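Local atomic coordinates of uncharacterized protein (Bacteroides ovatus, PDB entry 3P02), a protein that is of unknown function but probably combines an E-set-like N-terminal region with a BT_3044-like C-terminal region built around a large antiparallel sheet. Residues L262-I267 with S298-T303; S158-G163 with Q310-K315; H28-N33 with I152-F157. All coordinates share one frame; numbering follows the deposited sequence.

Interaction 1 of 3, residues L262-I267 with S298-T303; sequences LKHTYI and SRDLDT
Leu262 brings its CD1 methyl to within 3.5 Å of Leu301 O, so that this branch lies against the backbone of the partner strand beside the Leu301-Asp302 peptide. Lys263 and Leu301 then form a hydrogen-bonded antiparallel pair: Lys263 N donates to Leu301 O, and Leu301 N returns the bond to Lys263 O. On the face that Lys263 shares with Leu301, CE passes the Leu301 CD1 methyl; nearer the backbone, Lys263 CB packs 3.6 Å from Thr303 CG2. His264, on the opposite face, lies alongside Asp300. Its ND1 donates to Asp300 OD1 over 2.8 Å; the carboxylate oxygen sits at the ring edge, near the ring plane, but is itself met from above the carboxylate plane, the two planes being 72° apart. The bond is bent, with 134° at the hydrogen. Because NE2 is bonded to Asp256, two carboxylates flank the imidazole and would tend to stabilise its protonated form. Water 1 extends this group to Ser298 and Arg299, lying 2.9 Å from His264 ND1 and 2.7 Å from Ser298 OG while donating to Arg299 O. Thr265 and Arg299 exchange two backbone bonds, and Thr265 OG1, bonded to Ser253, approaches Leu301 CD1. Tyr266 turns its ring edge to Ser298, with CE1 3.3 Å from OG, and its hydroxyl bonds to Glu254. Ile267 CD1 comes near Arg299 NH2, whose guanidinium reaches Ser158, Glu156 and Ser314. The alternating pairs are those of an antiparallel beta hairpin, made by strands 262-278 and 287-302 within the C-terminal domain's sheet.

Interaction 2 of 3, residues S158-G163 with Q310-K315; sequences SGRFSG and QGSDSK. With EDO (1,2-ethanediol), chain C.
Lys315 O is held from two adjacent positions on the strand: Arg160 N donates to it over 2.7 Å, almost in line with the carbonyl bond, and the CA of Gly159 makes a C-H...O contact with it at 3.2 Å. A CB on Gly159 would run into Lys315 O, and the backbone angles there (109°/-154°) by themselves call for glycine. A second carbonyl, Ser312 O, is also shared. It accepts from Lys315 N within its own turn and, across the contact, from Arg160 NH2, which lies 2.7 Å away but makes a weak, strongly bent bond. The Arg160 chain is bent at chi3 (-63°), which turns NE aside from the line of the preceding carbons. Each nitrogen of the guanidinium has a partner: NE meets Trp317 O, NH1 forms a salt bridge with Glu182, and NH2 donates to water 2 as well as to Ser312 O. The contact thus docks the C-terminal tail, folded at 312-314 into a 3-10 turn, onto strand 159-162, which pairs with strand 182-187 in the sheet of the C-terminal domain. Ser314 tightens that turn, since its OG and its N both donate to Gly311 O. In the conformer described, Lys315 and Arg160 cross at about a right angle, with Lys315 CD 3.7 Å from Arg160 NH2 and Lys315 CB 3.7 Å from Arg160 O. Lys315 NZ stays 5.7 Å from Arg160 NH2, and donates to Ser298 O and to O2 of an ethanediol molecule, probably from the crystallisation liquor. The ethanediol O1 donates in turn to Arg160 O, bridging the lysine tip to the strand backbone.

Interaction 3 of 3, residues H28-N33 with I152-F157; sequences HVRYAN and ILFNEF
Arg30 lies across the ring of Phe154, and its side chain can be followed outward along that aromatic surface. CB makes a CH-pi contact over the face, 4.0 Å from the ring centroid. CG, anti to the backbone N (chi1 -176°), comes 3.8 Å from Phe154 O. Beyond a bend at chi3, NE approaches Phe154 CE2, and CE2 also lies over one face of the guanidinium, 3.6 Å from NH2. The two planes are 59° apart, so the groups do not stack in parallel. NH1 lies 3.7 Å from Glu156 N, and NH2 forms a salt bridge with Asp307. Phe154 CG stands between its backbone N and carbonyl carbon (chi1 70°), and the ring brings CE1 to 3.3 Å from Arg30 N. The backbones are joined in parallel register: Val29 N donates to Ile152 O, Phe154 N to Val29 O and Tyr31 N to Phe154 O. On Leu153's face, away from Phe154, CD2 packs 3.9 Å from Tyr31 CD2, the two side chains lying side by side, while Asn155 OD1 accepts from Phe157 N in an Asx turn. Strand 25-30 runs beside strand 146-154, whose other neighbour in the mixed sheet is strand 122-130; Trp316 and Trp317 of the C-terminal tail meet the Phe154 ring, and Val187 of strand 182-187 meets Leu153 and Tyr31.

Along the chain interaction 3 closes before interaction 2 opens, and interaction 1 is nested within the long loop that interaction 2 closes. Interactions 1 and 2 both reach the large antiparallel sheet of the C-terminal domain, their centres about 10 Å apart, whereas interaction 3 belongs to the mixed sheet, its centre about 12 Å from that of interaction 2 and 16 Å from that of interaction 1. Strand 146-154 leads directly into strand 159-162, carrying the chain from one sheet to the other. Arg299 of interaction 1 probably bonds to backbone carbonyls of both other contacts, consistent with the tail and hairpin gathering near the junction of the two sheets.

Interaction 1 of 3, residues L262-I267 with S298-T303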
loop_
_atom_site.group_PDB
_atom_site.type_symbol
_atom_site.label_atom_id
_atom_site.label_comp_id
_atom_site.label_asym_id
_atom_site.label_seq_id
_atom_site.Cartn_x
_atom_site.Cartn_y
_atom_site.Cartn_z
ATOM N N LEU A 262 6.056 17.904 15.835
ATOM C CA LEU A 262 5.328 17.596 14.619
ATOM C C LEU A 262 5.889 18.326 13.397
ATOM O O LEU A 262 5.933 19.564 13.353
ATOM C CB LEU A 262 3.839 17.949 14.824
ATOM C CG LEU A 262 2.879 17.454 13.733
ATOM C CD1 LEU A 262 2.722 15.942 13.770
ATOM C CD2 LEU A 262 1.521 18.133 13.883
ATOM N N LYS A 263 6.291 17.543 12.402
ATOM C CA LYS A 263 6.806 18.088 11.153
ATOM C C LYS A 263 5.717 18.114 10.087
ATOM O O LYS A 263 5.012 17.124 9.913
ATOM C CB LYS A 263 7.989 17.228 10.667
ATOM C CG LYS A 263 8.626 17.740 9.354
ATOM C CD LYS A 263 10.060 17.232 9.186
ATOM C CE LYS A 263 10.126 15.818 8.698
ATOM N NZ LYS A 263 11.521 15.372 8.437
ATOM N N HIS A 264 5.594 19.232 9.369
ATOM C CA HIS A 264 4.725 19.314 8.200
ATOM C C HIS A 264 5.618 19.217 6.993
ATOM O O HIS A 264 6.573 19.997 6.890
ATOM C CB HIS A 264 3.929 20.618 8.175
ATOM C CG HIS A 264 3.029 20.779 9.352
ATOM N ND1 HIS A 264 1.900 20.009 9.505
ATOM C CD2 HIS A 264 3.138 21.613 10.401
ATOM C CE1 HIS A 264 1.353 20.405 10.640
ATOM N NE2 HIS A 264 2.066 21.364 11.213
ATOM N N THR A 265 5.383 18.215 6.134
ATOM C CA THR A 265 6.150 18.043 4.904
ATOM C C THR A 265 5.214 18.229 3.722
ATOM O O THR A 265 4.186 17.539 3.623
ATOM C CB THR A 265 6.870 16.697 4.872
ATOM O OG1 THR A 265 7.876 16.731 5.892
ATOM C CG2 THR A 265 7.528 16.425 3.511
ATOM N N TYR A 266 5.587 19.139 2.805
ATOM C CA TYR A 266 4.759 19.447 1.631
ATOM C C TYR A 266 5.454 19.079 0.353
ATOM O O TYR A 266 6.647 19.358 0.191
ATOM C CB TYR A 266 4.431 20.966 1.596
ATOM C CG TYR A 266 3.977 21.531 2.921
ATOM C CD1 TYR A 266 2.684 21.304 3.395
ATOM C CD2 TYR A 266 4.834 22.304 3.702
ATOM C CE1 TYR A 266 2.262 21.825 4.622
ATOM C CE2 TYR A 266 4.415 22.845 4.917
ATOM C CZ TYR A 266 3.125 22.616 5.365
ATOM O OH TYR A 266 2.737 23.141 6.572
ATOM N N ILE A 267 4.724 18.407 -0.551
ATOM C CA ILE A 267 5.212 18.126 -1.895
ATOM C C ILE A 267 4.170 18.691 -2.814
ATOM O O ILE A 267 2.991 18.335 -2.691
ATOM C CB ILE A 267 5.519 16.643 -2.190
ATOM C CG1 ILE A 267 6.550 16.115 -1.183
ATOM C CG2 ILE A 267 6.072 16.486 -3.640
ATOM C CD1 ILE A 267 6.734 14.589 -1.246
ATOM N N SER A 298 0.287 17.032 1.906
ATOM C CA SER A 298 0.653 17.743 3.123
ATOM C C SER A 298 0.702 16.680 4.233
ATOM O O SER A 298 -0.339 16.200 4.671
ATOM C CB SER A 298 -0.367 18.843 3.414
ATOM O OG SER A 298 -0.097 19.471 4.652
ATOM N N ARG A 299 1.910 16.246 4.602
ATOM C CA ARG A 299 2.089 15.208 5.608
ATOM C C ARG A 299 2.295 15.800 6.985
ATOM O O ARG A 299 3.003 16.789 7.105
ATOM C CB ARG A 299 3.320 14.335 5.296
ATOM C CG ARG A 299 3.519 13.879 3.845
ATOM C CD ARG A 299 4.583 12.796 3.797
ATOM N NE ARG A 299 4.956 12.399 2.431
ATOM C CZ ARG A 299 4.238 11.595 1.639
ATOM N NH1 ARG A 299 3.045 11.160 2.028
ATOM N NH2 ARG A 299 4.674 11.292 0.416
ATOM N N ASP A 300 1.709 15.175 8.010
ATOM C CA ASP A 300 1.917 15.471 9.423
ATOM C C ASP A 300 2.680 14.299 9.970
ATOM O O ASP A 300 2.201 13.164 9.898
ATOM C CB ASP A 300 0.583 15.632 10.160
ATOM C CG ASP A 300 -0.159 16.921 9.868
ATOM O OD1 ASP A 300 0.357 17.740 9.082
ATOM O OD2 ASP A 300 -1.270 17.092 10.402
ATOM N N LEU A 301 3.909 14.547 10.406
ATOM C CA LEU A 301 4.774 13.476 10.861
ATOM C C LEU A 301 5.217 13.720 12.275
ATOM O O LEU A 301 5.774 14.786 12.585
ATOM C CB LEU A 301 6.010 13.383 9.950
ATOM C CG LEU A 301 5.733 13.139 8.451
ATOM C CD1 LEU A 301 6.972 13.499 7.608
ATOM C CD2 LEU A 301 5.284 11.691 8.207
ATOM N N ASP A 302 4.994 12.730 13.132
ATOM C CA ASP A 302 5.463 12.835 14.504
ATOM C C ASP A 302 6.914 12.392 14.459
ATOM O O ASP A 302 7.191 11.195 14.310
ATOM C CB ASP A 302 4.592 11.981 15.437
ATOM C CG ASP A 302 4.994 12.039 16.899
ATOM O OD1 ASP A 302 6.167 12.392 17.182
ATOM O OD2 ASP A 302 4.159 11.642 17.761
ATOM N N THR A 303 7.843 13.360 14.586
ATOM C CA THR A 303 9.275 13.065 14.442
ATOM C C THR A 303 9.826 12.186 15.579
ATOM O O THR A 303 11.002 11.817 15.523
ATOM C CB THR A 303 10.087 14.352 14.350
ATOM O OG1 THR A 303 9.965 15.045 15.575
ATOM C CG2 THR A 303 9.655 15.248 13.178
HETATM O O HOH W 1 1.579 19.210 6.754
#

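Interaction 2 of 3, residues S158-G163 with Q310-K315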
loop_
_atom_site.group_PDB
_atom_site.type_symbol
_atom_site.label_atom_id
_atom_site.label_comp_id
_atom_site.label_asym_id
_atom_site.label_seq_id
_atom_site.Cartn_x
_atom_site.Cartn_y
_atom_site.Cartn_z
ATOM N N SER A 158 5.158 9.092 -2.178
ATOM C CA SER A 158 3.979 8.262 -2.406
ATOM C C SER A 158 2.809 8.569 -1.484
ATOM O O SER A 158 2.917 9.307 -0.511
ATOM C CB SER A 158 4.367 6.792 -2.251
ATOM O OG SER A 158 4.705 6.502 -0.900
ATOM N N GLY A 159 1.681 7.936 -1.782
ATOM C CA GLY A 159 0.535 8.001 -0.900
ATOM C C GLY A 159 -0.628 8.807 -1.399
ATOM O O GLY A 159 -0.829 8.960 -2.607
ATOM N N ARG A 160 -1.402 9.299 -0.454
ATOM C CA ARG A 160 -2.679 9.951 -0.730
ATOM C C ARG A 160 -2.479 11.435 -0.997
ATOM O O ARG A 160 -2.379 12.215 -0.060
ATOM C CB ARG A 160 -3.674 9.703 0.417
ATOM C CG ARG A 160 -3.929 8.198 0.610
ATOM C CD ARG A 160 -4.971 7.914 1.688
ATOM N NE ARG A 160 -4.529 8.366 2.995
ATOM C CZ ARG A 160 -4.988 9.428 3.654
ATOM N NH1 ARG A 160 -5.904 10.220 3.103
ATOM N NH2 ARG A 160 -4.523 9.716 4.862
ATOM N N PHE A 161 -2.475 11.827 -2.281
ATOM C CA PHE A 161 -2.324 13.238 -2.617
ATOM C C PHE A 161 -3.668 13.892 -2.864
ATOM O O PHE A 161 -4.619 13.216 -3.261
ATOM C CB PHE A 161 -1.497 13.389 -3.933
ATOM C CG PHE A 161 -0.006 13.314 -3.730
ATOM C CD1 PHE A 161 0.580 12.189 -3.151
ATOM C CD2 PHE A 161 0.811 14.360 -4.119
ATOM C CE1 PHE A 161 1.964 12.139 -2.929
ATOM C CE2 PHE A 161 2.195 14.289 -3.943
ATOM C CZ PHE A 161 2.764 13.173 -3.345
ATOM N N SER A 162 -3.736 15.223 -2.653
ATOM C CA SER A 162 -4.932 15.988 -3.031
ATOM C C SER A 162 -4.983 16.020 -4.558
ATOM O O SER A 162 -3.994 16.396 -5.208
ATOM C CB SER A 162 -4.880 17.413 -2.478
ATOM O OG SER A 162 -4.850 17.414 -1.064
ATOM N N GLY A 163 -6.121 15.640 -5.130
ATOM C CA GLY A 163 -6.244 15.610 -6.586
ATOM C C GLY A 163 -7.184 16.631 -7.191
ATOM O O GLY A 163 -7.387 16.629 -8.410
ATOM N N GLN A 310 3.857 5.824 11.718
ATOM C CA GLN A 310 3.020 7.034 11.553
ATOM C C GLN A 310 1.596 6.644 11.269
ATOM O O GLN A 310 1.356 5.607 10.638
ATOM C CB GLN A 310 3.523 7.923 10.407
ATOM C CG GLN A 310 4.981 8.422 10.595
ATOM C CD GLN A 310 5.161 9.362 11.757
ATOM O OE1 GLN A 310 4.287 10.171 12.069
ATOM N NE2 GLN A 310 6.296 9.237 12.469
ATOM N N GLY A 311 0.660 7.488 11.688
ATOM C CA GLY A 311 -0.746 7.290 11.366
ATOM C C GLY A 311 -1.069 7.756 9.948
ATOM O O GLY A 311 -0.171 8.153 9.199
ATOM N N SER A 312 -2.346 7.724 9.562
ATOM C CA SER A 312 -2.742 8.086 8.200
ATOM C C SER A 312 -2.543 9.587 7.900
ATOM O O SER A 312 -2.555 9.963 6.709
ATOM C CB SER A 312 -4.194 7.677 7.939
ATOM O OG SER A 312 -5.046 8.248 8.917
ATOM N N ASP A 313 -2.343 10.455 8.943
ATOM C CA ASP A 313 -2.083 11.883 8.669
ATOM C C ASP A 313 -0.687 12.076 7.992
ATOM O O ASP A 313 -0.414 13.165 7.466
ATOM C CB ASP A 313 -2.209 12.754 9.923
ATOM C CG ASP A 313 -3.668 12.962 10.361
ATOM O OD1 ASP A 313 -4.579 12.604 9.587
ATOM O OD2 ASP A 313 -3.886 13.533 11.443
ATOM N N SER A 314 0.145 10.983 7.931
ATOM C CA SER A 314 1.393 10.991 7.178
ATOM C C SER A 314 1.082 11.002 5.688
ATOM O O SER A 314 1.941 11.363 4.885
ATOM C CB SER A 314 2.221 9.750 7.498
ATOM O OG SER A 314 1.530 8.602 7.013
ATOM N N LYS A 315 -0.146 10.550 5.330
ATOM C CA LYS A 315 -0.634 10.425 3.953
ATOM C C LYS A 315 0.095 9.317 3.171
ATOM O O LYS A 315 -0.171 9.149 1.990
ATOM C CB LYS A 315 -0.591 11.756 3.166
ATOM C CG LYS A 315 -1.158 12.973 3.893
ATOM C CD LYS A 315 -2.630 12.806 4.328
ATOM C CE LYS A 315 -3.063 13.962 5.218
ATOM N NZ LYS A 315 -3.147 15.248 4.475
HETATM C C1 EDO C . -4.875 14.425 0.556
HETATM O O1 EDO C . -3.582 14.102 1.059
HETATM C C2 EDO C . -5.908 14.112 1.618
HETATM O O2 EDO C . -5.582 14.784 2.843
HETATM O O HOH W 2 -5.611 11.626 6.602
#

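Interaction 3 of 3, residues H28-N33 with I152-F157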
loop_
_atom_site.group_PDB
_atom_site.type_symbol
_atom_site.label_atom_id
_atom_site.label_comp_id
_atom_site.label_asym_id
_atom_site.label_seq_id
_atom_site.Cartn_x
_atom_site.Cartn_y
_atom_site.Cartn_z
ATOM N N HIS A 28 3.964 -1.625 6.831
ATOM C CA HIS A 28 4.494 -0.486 6.094
ATOM C C HIS A 28 5.948 -0.704 5.722
ATOM O O HIS A 28 6.804 -0.835 6.597
ATOM C CB HIS A 28 4.338 0.776 6.950
ATOM C CG HIS A 28 2.929 1.038 7.358
ATOM N ND1 HIS A 28 2.628 1.520 8.614
ATOM C CD2 HIS A 28 1.775 0.856 6.666
ATOM C CE1 HIS A 28 1.314 1.644 8.636
ATOM N NE2 HIS A 28 0.759 1.242 7.489
ATOM N N VAL A 29 6.230 -0.739 4.410
ATOM C CA VAL A 29 7.573 -1.056 3.922
ATOM C C VAL A 29 8.129 0.087 3.066
ATOM O O VAL A 29 7.616 0.339 1.967
ATOM C CB VAL A 29 7.606 -2.405 3.132
ATOM C CG1 VAL A 29 9.052 -2.739 2.711
ATOM C CG2 VAL A 29 7.008 -3.565 3.969
ATOM N N ARG A 30 9.239 0.700 3.519
ATOM C CA ARG A 30 9.872 1.752 2.712
ATOM C C ARG A 30 10.622 1.187 1.520
ATOM O O ARG A 30 11.444 0.285 1.685
ATOM C CB ARG A 30 10.841 2.614 3.535
ATOM C CG ARG A 30 11.396 3.749 2.658
ATOM C CD ARG A 30 12.314 4.664 3.392
ATOM N NE ARG A 30 11.598 5.655 4.198
ATOM C CZ ARG A 30 11.152 6.829 3.762
ATOM N NH1 ARG A 30 11.174 7.118 2.462
ATOM N NH2 ARG A 30 10.590 7.679 4.603
ATOM N N TYR A 31 10.369 1.764 0.338
ATOM C CA TYR A 31 11.131 1.501 -0.863
ATOM C C TYR A 31 12.267 2.540 -0.902
ATOM O O TYR A 31 12.035 3.717 -1.251
ATOM C CB TYR A 31 10.280 1.567 -2.149
ATOM C CG TYR A 31 10.758 0.636 -3.253
ATOM C CD1 TYR A 31 12.055 0.717 -3.755
ATOM C CD2 TYR A 31 9.905 -0.310 -3.812
ATOM C CE1 TYR A 31 12.502 -0.155 -4.757
ATOM C CE2 TYR A 31 10.340 -1.188 -4.804
ATOM C CZ TYR A 31 11.627 -1.086 -5.295
ATOM O OH TYR A 31 12.039 -1.966 -6.269
ATOM N N ALA A 32 13.452 2.132 -0.457
ATOM C CA ALA A 32 14.652 2.983 -0.507
ATOM C C ALA A 32 15.544 2.437 -1.655
ATOM O O ALA A 32 15.005 2.215 -2.749
ATOM C CB ALA A 32 15.348 2.952 0.844
ATOM N N ASN A 33 16.866 2.175 -1.429
ATOM C CA ASN A 33 17.684 1.543 -2.468
ATOM C C ASN A 33 17.122 0.132 -2.711
ATOM O O ASN A 33 17.109 -0.359 -3.844
ATOM C CB ASN A 33 19.156 1.490 -2.042
ATOM C CG ASN A 33 19.896 2.817 -2.061
ATOM O OD1 ASN A 33 19.513 3.782 -2.740
ATOM N ND2 ASN A 33 21.021 2.876 -1.353
ATOM N N ILE A 152 2.374 -2.539 2.473
ATOM C CA ILE A 152 2.066 -1.204 1.949
ATOM C C ILE A 152 3.396 -0.541 1.644
ATOM O O ILE A 152 4.096 -0.182 2.587
ATOM C CB ILE A 152 1.224 -0.370 2.970
ATOM C CG1 ILE A 152 -0.079 -1.096 3.370
ATOM C CG2 ILE A 152 0.933 1.063 2.466
ATOM C CD1 ILE A 152 -1.034 -1.435 2.159
ATOM N N LEU A 153 3.757 -0.405 0.368
ATOM C CA LEU A 153 5.013 0.243 0.025
ATOM C C LEU A 153 4.878 1.760 0.190
ATOM O O LEU A 153 3.799 2.315 -0.070
ATOM C CB LEU A 153 5.358 -0.060 -1.436
ATOM C CG LEU A 153 5.894 -1.457 -1.726
ATOM C CD1 LEU A 153 5.780 -1.744 -3.213
ATOM C CD2 LEU A 153 7.323 -1.603 -1.213
ATOM N N PHE A 154 5.984 2.428 0.557
ATOM C CA PHE A 154 5.956 3.881 0.581
ATOM C C PHE A 154 7.331 4.408 0.233
ATOM O O PHE A 154 8.323 3.704 0.401
ATOM C CB PHE A 154 5.459 4.468 1.922
ATOM C CG PHE A 154 6.383 4.312 3.111
ATOM C CD1 PHE A 154 6.481 3.097 3.781
ATOM C CD2 PHE A 154 7.101 5.398 3.603
ATOM C CE1 PHE A 154 7.248 2.977 4.939
ATOM C CE2 PHE A 154 7.885 5.275 4.755
ATOM C CZ PHE A 154 7.958 4.059 5.418
ATOM N N ASN A 155 7.372 5.623 -0.306
ATOM C CA ASN A 155 8.658 6.268 -0.520
ATOM C C ASN A 155 8.428 7.755 -0.148
ATOM O O ASN A 155 7.359 8.091 0.368
ATOM C CB ASN A 155 9.194 6.029 -1.943
ATOM C CG ASN A 155 8.314 6.583 -3.030
ATOM O OD1 ASN A 155 7.569 7.521 -2.834
ATOM N ND2 ASN A 155 8.421 6.025 -4.223
ATOM N N GLU A 156 9.400 8.637 -0.378
ATOM C CA GLU A 156 9.251 10.053 -0.024
ATOM C C GLU A 156 8.085 10.723 -0.749
ATOM O O GLU A 156 7.529 11.700 -0.246
ATOM C CB GLU A 156 10.548 10.808 -0.372
ATOM C CG GLU A 156 10.488 12.297 -0.084
ATOM C CD GLU A 156 11.744 13.091 -0.373
ATOM O OE1 GLU A 156 12.763 12.494 -0.788
ATOM O OE2 GLU A 156 11.693 14.328 -0.204
ATOM N N PHE A 157 7.708 10.189 -1.914
ATOM C CA PHE A 157 6.730 10.835 -2.805
ATOM C C PHE A 157 5.427 10.123 -2.988
ATOM O O PHE A 157 4.670 10.493 -3.898
ATOM C CB PHE A 157 7.397 10.901 -4.201
ATOM C CG PHE A 157 8.833 11.400 -4.169
ATOM C CD1 PHE A 157 9.114 12.735 -3.902
ATOM C CD2 PHE A 157 9.901 10.515 -4.360
ATOM C CE1 PHE A 157 10.433 13.183 -3.825
ATOM C CE2 PHE A 157 11.222 10.970 -4.314
ATOM C CZ PHE A 157 11.477 12.306 -4.064
#